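Side-chain contacts in nucleoside diphosphate kinase (Pyrobaculum aerophilum, PDB 1XQI), which catalyses transfer of the terminal phosphate of ATP to nucleoside diphosphates, probably through a phosphorylated active-site intermediate: residues Ile92-Asp96 against Pro97-Gly101; Trp187-Glu190 against Glu191-Leu194; Lys53-Pro56 against Glu57-Glu60. The protein carries 6 engineered substitutions. All blocks are in the same frame, centred on the assembly; numbering follows the deposited sequence.

Contact 1: residues Ile92-Asp96 against Pro97-Gly101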
loop_
_atom_site.group_PDB
_atom_site.type_symbol
_atom_site.label_atom_id
_atom_site.label_comp_id
_atom_site.label_asym_id
_atom_site.label_seq_id
_atom_site.Cartn_x
_atom_site.Cartn_y
_atom_site.Cartn_z
ATOM N N ILE A 92 5.532 -9.254 -36.647
ATOM C CA ILE A 92 4.247 -9.367 -35.955
ATOM C C ILE A 92 3.074 -9.561 -36.914
ATOM O O ILE A 92 1.905 -9.512 -36.502
ATOM C CB ILE A 92 3.960 -8.150 -35.040
ATOM C CG1 ILE A 92 4.326 -6.827 -35.739
ATOM C CG2 ILE A 92 4.637 -8.298 -33.676
ATOM C CD1 ILE A 92 3.735 -5.597 -35.049
ATOM N N GLY A 93 3.364 -9.723 -38.192
ATOM C CA GLY A 93 2.336 -10.067 -39.158
ATOM C C GLY A 93 1.561 -8.928 -39.805
ATOM O O GLY A 93 0.814 -9.166 -40.775
ATOM N N THR A 94 1.711 -7.703 -39.296
ATOM C CA THR A 94 1.006 -6.560 -39.883
ATOM C C THR A 94 1.849 -5.272 -39.832
ATOM O O THR A 94 2.747 -5.161 -39.011
ATOM C CB THR A 94 -0.361 -6.301 -39.177
ATOM O OG1 THR A 94 -0.951 -5.102 -39.711
ATOM C CG2 THR A 94 -0.180 -6.133 -37.653
ATOM N N ASP A 95 1.560 -4.296 -40.680
ATOM C CA ASP A 95 2.120 -2.942 -40.462
ATOM C C ASP A 95 1.030 -1.883 -40.296
ATOM O O ASP A 95 1.315 -0.683 -40.395
ATOM C CB ASP A 95 3.113 -2.512 -41.568
ATOM C CG ASP A 95 2.500 -2.556 -42.984
ATOM O OD1 ASP A 95 3.290 -2.521 -43.954
ATOM O OD2 ASP A 95 1.260 -2.628 -43.147
ATOM N N ASP A 96 -0.198 -2.322 -40.057
ATOM C CA ASP A 96 -1.294 -1.394 -39.890
ATOM C C ASP A 96 -1.262 -0.807 -38.457
ATOM O O ASP A 96 -1.371 -1.577 -37.505
ATOM C CB ASP A 96 -2.613 -2.100 -40.154
ATOM C CG ASP A 96 -3.774 -1.242 -39.799
ATOM O OD1 ASP A 96 -4.654 -1.651 -39.019
ATOM O OD2 ASP A 96 -3.798 -0.097 -40.284
ATOM N N PRO A 97 -1.088 0.532 -38.302
ATOM C CA PRO A 97 -0.984 1.193 -36.971
ATOM C C PRO A 97 -1.978 0.700 -35.898
ATOM O O PRO A 97 -1.525 0.308 -34.798
ATOM C CB PRO A 97 -1.212 2.671 -37.292
ATOM C CG PRO A 97 -0.645 2.847 -38.648
ATOM C CD PRO A 97 -0.942 1.529 -39.393
ATOM N N VAL A 98 -3.284 0.705 -36.214
ATOM C CA VAL A 98 -4.351 0.208 -35.324
ATOM C C VAL A 98 -4.213 -1.298 -34.956
ATOM O O VAL A 98 -4.403 -1.682 -33.782
ATOM C CB VAL A 98 -5.760 0.468 -35.938
ATOM C CG1 VAL A 98 -6.839 -0.210 -35.147
ATOM C CG2 VAL A 98 -6.028 1.941 -35.972
ATOM N N GLU A 99 -3.903 -2.142 -35.942
ATOM C CA GLU A 99 -3.673 -3.570 -35.677
ATOM C C GLU A 99 -2.447 -3.773 -34.789
ATOM O O GLU A 99 -2.424 -4.669 -33.943
ATOM C CB GLU A 99 -3.602 -4.405 -36.984
ATOM C CG GLU A 99 -5.004 -4.867 -37.513
ATOM C CD GLU A 99 -4.967 -5.444 -38.941
ATOM O OE1 GLU A 99 -4.076 -6.279 -39.248
ATOM O OE2 GLU A 99 -5.836 -5.078 -39.781
ATOM N N VAL A 100 -1.440 -2.936 -34.983
ATOM C CA VAL A 100 -0.231 -2.933 -34.148
ATOM C C VAL A 100 -0.565 -2.450 -32.705
ATOM O O VAL A 100 -0.122 -3.045 -31.744
ATOM C CB VAL A 100 0.928 -2.073 -34.794
ATOM C CG1 VAL A 100 2.107 -1.954 -33.863
ATOM C CG2 VAL A 100 1.380 -2.653 -36.115
ATOM N N GLY A 101 -1.343 -1.379 -32.578
ATOM C CA GLY A 101 -1.884 -0.953 -31.309
ATOM C C GLY A 101 -2.655 -2.059 -30.580
ATOM O O GLY A 101 -2.629 -2.141 -29.336
#
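The carboxylates of Asp96 and Glu99 come together with their planes turned 70° apart, and the two side chains cross at about a right angle. OD1 of Asp96 and OE2 of Glu99 are 3.7 Å apart, a pairing of like charges that would probably be somewhat unfavourable. Each carboxylate nevertheless has a donor. Glu99 N reaches Asp96 OD1 at 3.2 Å, tilted well above the carboxylate plane, and Thr94 OG1 gives a weak bond of 3.4 Å to Glu99 OE1. The same hydroxyl accepts from Asp96 N at 2.9 Å in a nearly straight bond (171°). With OG1 trans to the amide nitrogen of Thr94 (chi1 175°), the methyl CG2 is directed instead toward the helix, 4.1 Å from Val100 CG2. Ile92 meets that valine almost perpendicularly, its CD1 3.9 Å from Val100 CG2, and Leu77 and Tyr81 of helix 67-84 extend this apolar patch. Val100 N closes the first helical turn on Asp96 O at 2.9 Å. Asp96 N donates to Thr94 OG1 rather than to Glu99, so the reciprocal half of a capping box is absent. An ST turn thus leads into an aspartate N-cap, which starts helix 97-112 at the end of the insert region.

Contact 2: residues Trp187-Glu190 against Glu191-Leu194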
loop_
_atom_site.group_PDB
_atom_site.type_symbol
_atom_site.label_atom_id
_atom_site.label_comp_id
_atom_site.label_asym_id
_atom_site.label_seq_id
_atom_site.Cartn_x
_atom_site.Cartn_y
_atom_site.Cartn_z
ATOM N N TRP A 187 -10.751 1.879 -10.763
ATOM C CA TRP A 187 -10.166 1.053 -9.691
ATOM C C TRP A 187 -10.752 1.230 -8.287
ATOM O O TRP A 187 -10.579 0.348 -7.466
ATOM C CB TRP A 187 -8.671 1.325 -9.579
ATOM C CG TRP A 187 -7.835 0.814 -10.701
ATOM C CD1 TRP A 187 -7.173 1.556 -11.641
ATOM C CD2 TRP A 187 -7.548 -0.552 -10.992
ATOM N NE1 TRP A 187 -6.508 0.727 -12.525
ATOM C CE2 TRP A 187 -6.705 -0.570 -12.142
ATOM C CE3 TRP A 187 -7.939 -1.772 -10.412
ATOM C CZ2 TRP A 187 -6.232 -1.758 -12.714
ATOM C CZ3 TRP A 187 -7.472 -2.962 -10.979
ATOM C CH2 TRP A 187 -6.630 -2.944 -12.133
ATOM N N PHE A 188 -11.404 2.355 -7.995
ATOM C CA PHE A 188 -11.865 2.659 -6.633
ATOM C C PHE A 188 -13.337 3.072 -6.562
ATOM O O PHE A 188 -13.784 3.928 -7.329
ATOM C CB PHE A 188 -10.967 3.737 -5.959
ATOM C CG PHE A 188 -9.507 3.337 -5.862
ATOM C CD1 PHE A 188 -8.583 3.794 -6.798
ATOM C CD2 PHE A 188 -9.075 2.473 -4.871
ATOM C CE1 PHE A 188 -7.263 3.423 -6.751
ATOM C CE2 PHE A 188 -7.734 2.080 -4.800
ATOM C CZ PHE A 188 -6.822 2.554 -5.741
ATOM N N ARG A 189 -14.089 2.470 -5.637
ATOM C CA ARG A 189 -15.423 2.998 -5.299
ATOM C C ARG A 189 -15.217 4.335 -4.599
ATOM O O ARG A 189 -14.136 4.614 -4.105
ATOM C CB ARG A 189 -16.201 2.053 -4.370
ATOM C CG ARG A 189 -16.806 0.796 -5.025
ATOM C CD ARG A 189 -15.836 -0.393 -5.020
ATOM N NE ARG A 189 -15.441 -0.876 -3.675
ATOM C CZ ARG A 189 -14.579 -1.884 -3.453
ATOM N NH1 ARG A 189 -14.018 -2.530 -4.483
ATOM N NH2 ARG A 189 -14.274 -2.265 -2.206
ATOM N N GLU A 190 -16.245 5.168 -4.558
ATOM C CA GLU A 190 -16.188 6.443 -3.821
ATOM C C GLU A 190 -15.582 6.309 -2.418
ATOM O O GLU A 190 -14.750 7.116 -2.011
ATOM C CB GLU A 190 -17.596 7.048 -3.738
ATOM C CG GLU A 190 -18.043 7.664 -5.053
ATOM C CD GLU A 190 -16.885 8.409 -5.725
ATOM O OE1 GLU A 190 -16.397 7.927 -6.781
ATOM O OE2 GLU A 190 -16.440 9.449 -5.173
ATOM N N GLU A 191 -15.988 5.256 -1.714
ATOM C CA GLU A 191 -15.656 5.042 -0.312
ATOM C C GLU A 191 -14.167 4.743 -0.087
ATOM O O GLU A 191 -13.652 4.919 1.021
ATOM C CB GLU A 191 -16.514 3.900 0.275
ATOM C CG GLU A 191 -18.041 4.035 0.084
ATOM C CD GLU A 191 -18.535 3.262 -1.144
ATOM O OE1 GLU A 191 -18.872 2.054 -1.013
ATOM O OE2 GLU A 191 -18.583 3.872 -2.239
ATOM N N GLU A 192 -13.480 4.282 -1.129
ATOM C CA GLU A 192 -12.053 3.972 -1.029
ATOM C C GLU A 192 -11.137 5.157 -1.329
ATOM O O GLU A 192 -9.972 5.115 -0.947
ATOM C CB GLU A 192 -11.682 2.789 -1.926
ATOM C CG GLU A 192 -12.371 1.481 -1.583
ATOM C CD GLU A 192 -11.811 0.312 -2.382
ATOM O OE1 GLU A 192 -12.068 0.247 -3.613
ATOM O OE2 GLU A 192 -11.115 -0.545 -1.771
ATOM N N VAL A 193 -11.640 6.186 -2.018
ATOM C CA VAL A 193 -10.849 7.395 -2.306
ATOM C C VAL A 193 -11.209 8.400 -1.237
ATOM O O VAL A 193 -12.181 9.169 -1.351
ATOM C CB VAL A 193 -11.112 8.013 -3.711
ATOM C CG1 VAL A 193 -10.254 9.256 -3.927
ATOM C CG2 VAL A 193 -10.855 7.006 -4.792
ATOM N N LEU A 194 -10.413 8.402 -0.183
ATOM C CA LEU A 194 -10.838 9.055 1.045
ATOM C C LEU A 194 -10.475 10.550 1.229
ATOM O O LEU A 194 -9.284 10.939 1.203
ATOM C CB LEU A 194 -10.482 8.170 2.254
ATOM C CG LEU A 194 -9.210 7.344 2.196
ATOM C CD1 LEU A 194 -8.111 8.226 2.760
ATOM C CD2 LEU A 194 -9.348 6.003 2.962
#
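Glu192 OE1 is drawn by two positive groups, the guanidinium of Arg189 and, through a long and weak ion pair, Lys50 NZ of strand 45-52. Glu192 OE1 sits over the centre of one guanidinium face, 3.3 Å from Arg189 CZ, and the carboxylate and guanidinium planes are only 14° apart, so the two groups stack. The salt bridge, 3.5 Å from Arg189 NH1 to Glu192 OE1, is therefore one of charge alone, with no N-H aimed at the oxygen. Bends at chi2 (89°) and chi3 (63°) fold the arginine back over the glutamate, whose own chain runs out extended. On the inner side Phe188 crosses Val193 at about a right angle, with Phe188 CB 3.5 Å from Val193 CG2, while its ring packs on Val119 and Val121 of the sheet. The backbone supplies two successive i to i+3 bonds: Glu192 N to Arg189 O at 3.1 Å and Val193 N to Glu190 O at 3.2 Å. These are overlapping beta-turns. They reverse the chain after helix 177-187, and Leu194 then pairs through its backbone with Val47, bringing the C-terminal tail alongside the edge strand of the ferredoxin-like fold.

Contact 3: residues Lys53-Pro56 against Glu57-Glu60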
loop_
_atom_site.group_PDB
_atom_site.type_symbol
_atom_site.label_atom_id
_atom_site.label_comp_id
_atom_site.label_asym_id
_atom_site.label_seq_id
_atom_site.Cartn_x
_atom_site.Cartn_y
_atom_site.Cartn_z
ATOM N N LYS A 53 -4.282 -8.382 -7.793
ATOM C CA LYS A 53 -4.114 -9.289 -8.930
ATOM C C LYS A 53 -5.203 -9.036 -9.981
ATOM O O LYS A 53 -6.338 -9.448 -9.811
ATOM C CB LYS A 53 -4.195 -10.734 -8.427
ATOM C CG LYS A 53 -3.537 -11.747 -9.349
ATOM C CD LYS A 53 -2.029 -11.459 -9.548
ATOM C CE LYS A 53 -1.548 -12.180 -10.784
ATOM N NZ LYS A 53 -2.594 -12.015 -11.863
ATOM N N ALA A 54 -4.861 -8.335 -11.052
ATOM C CA ALA A 54 -5.845 -7.963 -12.069
ATOM C C ALA A 54 -6.094 -9.071 -13.085
ATOM O O ALA A 54 -5.185 -9.802 -13.457
ATOM C CB ALA A 54 -5.388 -6.720 -12.764
ATOM N N SER A 55 -7.329 -9.203 -13.535
ATOM C CA SER A 55 -7.652 -10.146 -14.613
ATOM C C SER A 55 -7.367 -9.548 -15.996
ATOM O O SER A 55 -7.374 -8.328 -16.156
ATOM C CB SER A 55 -9.118 -10.552 -14.540
ATOM O OG SER A 55 -9.935 -9.404 -14.395
ATOM N N PRO A 56 -7.075 -10.407 -16.992
ATOM C CA PRO A 56 -7.075 -9.902 -18.373
ATOM C C PRO A 56 -8.196 -8.936 -18.773
ATOM O O PRO A 56 -7.876 -7.875 -19.303
ATOM C CB PRO A 56 -7.049 -11.189 -19.217
ATOM C CG PRO A 56 -6.179 -12.117 -18.372
ATOM C CD PRO A 56 -6.629 -11.824 -16.930
ATOM N N GLU A 57 -9.473 -9.248 -18.521
ATOM C CA GLU A 57 -10.558 -8.335 -18.971
ATOM C C GLU A 57 -10.456 -6.968 -18.338
ATOM O O GLU A 57 -10.711 -5.964 -18.998
ATOM C CB GLU A 57 -11.991 -8.880 -18.810
ATOM C CG GLU A 57 -12.159 -9.967 -17.758
ATOM C CD GLU A 57 -11.768 -11.401 -18.260
ATOM O OE1 GLU A 57 -12.383 -11.875 -19.266
ATOM O OE2 GLU A 57 -10.868 -12.045 -17.621
ATOM N N GLU A 58 -10.058 -6.931 -17.068
ATOM C CA GLU A 58 -9.897 -5.671 -16.331
ATOM C C GLU A 58 -8.858 -4.763 -16.973
ATOM O O GLU A 58 -9.084 -3.570 -17.134
ATOM C CB GLU A 58 -9.506 -5.948 -14.878
ATOM C CG GLU A 58 -10.606 -6.560 -13.989
ATOM C CD GLU A 58 -10.156 -6.667 -12.534
ATOM O OE1 GLU A 58 -9.095 -7.297 -12.285
ATOM O OE2 GLU A 58 -10.856 -6.126 -11.638
ATOM N N ILE A 59 -7.723 -5.326 -17.357
ATOM C CA ILE A 59 -6.703 -4.542 -18.000
ATOM C C ILE A 59 -7.137 -4.132 -19.415
ATOM O O ILE A 59 -6.871 -2.977 -19.838
ATOM C CB ILE A 59 -5.328 -5.215 -17.923
ATOM C CG1 ILE A 59 -4.922 -5.450 -16.446
ATOM C CG2 ILE A 59 -4.287 -4.369 -18.603
ATOM C CD1 ILE A 59 -5.027 -4.208 -15.505
ATOM N N GLU A 60 -7.839 -5.046 -20.112
ATOM C CA GLU A 60 -8.481 -4.759 -21.421
ATOM C C GLU A 60 -9.365 -3.534 -21.332
ATOM O O GLU A 60 -9.307 -2.671 -22.190
ATOM C CB GLU A 60 -9.298 -5.954 -21.957
ATOM C CG GLU A 60 -8.752 -6.598 -23.239
ATOM C CD GLU A 60 -8.925 -8.143 -23.283
ATOM O OE1 GLU A 60 -9.767 -8.643 -24.064
ATOM O OE2 GLU A 60 -8.219 -8.877 -22.558
#
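The carboxylate of Glu58 lies between Ala54 CB and Ser55 OG, which stand off opposite sides of its plane, both obliquely. OE1 of Glu58 offers its anti lone pair to Ser55 N, 2.9 Å away, in a bond close to straight (166°). Ser55 OG lies off the plane on one side and adds a weak bond of 3.1 Å to the same oxygen, while Ala54 CB lies on the other side, 3.8 Å from Glu58 OE1. Two donors thus hold this oxygen. The grip depends on chi1 of Glu58 (-70°), which sets CG trans to the carbonyl carbon and sends the extended chain back past the serine. An alanine here would remove the acceptor and would probably leave Ser55 N without its mate and the hydroxyl free to turn. Deeper in, Ala54 CB packs on Ile59 CD1 at 3.7 Å, and Val109 and Met112 of helix 97-112 also touch the isoleucine. Helical bonds follow, Ile59 N to Ser55 O at 3.3 Å and Glu60 N to Pro56 O at 2.9 Å. A serine N-cap whose amide is bound by the glutamate three residues on forms one half of a capping box, here opening helix 56-62 after strand 45-52.

In the fold
Contacts 2 and 3 are neighbours, with centres about 18 Å apart, and are joined through one indole: Trp187 CZ2 lies 3.9 Å from Ile59 CD1, and Trp187 CH2 lies 4.0 Å from Ala54 CB. This junction lies near the predicted active site, since the side chains of Trp187 and Ile59 are about 7 and 9 Å from that of His172. Contact 1 stands apart, its centre about 37 Å from that of contact 2 and on the opposite side of the chain's centre. It is about 22 Å from contact 3 between centres, but both adjoin helix 97-112, contact 1 at its start and contact 3 against its side. Across the dimer, Leu194 packs on Lys53 of the second subunit.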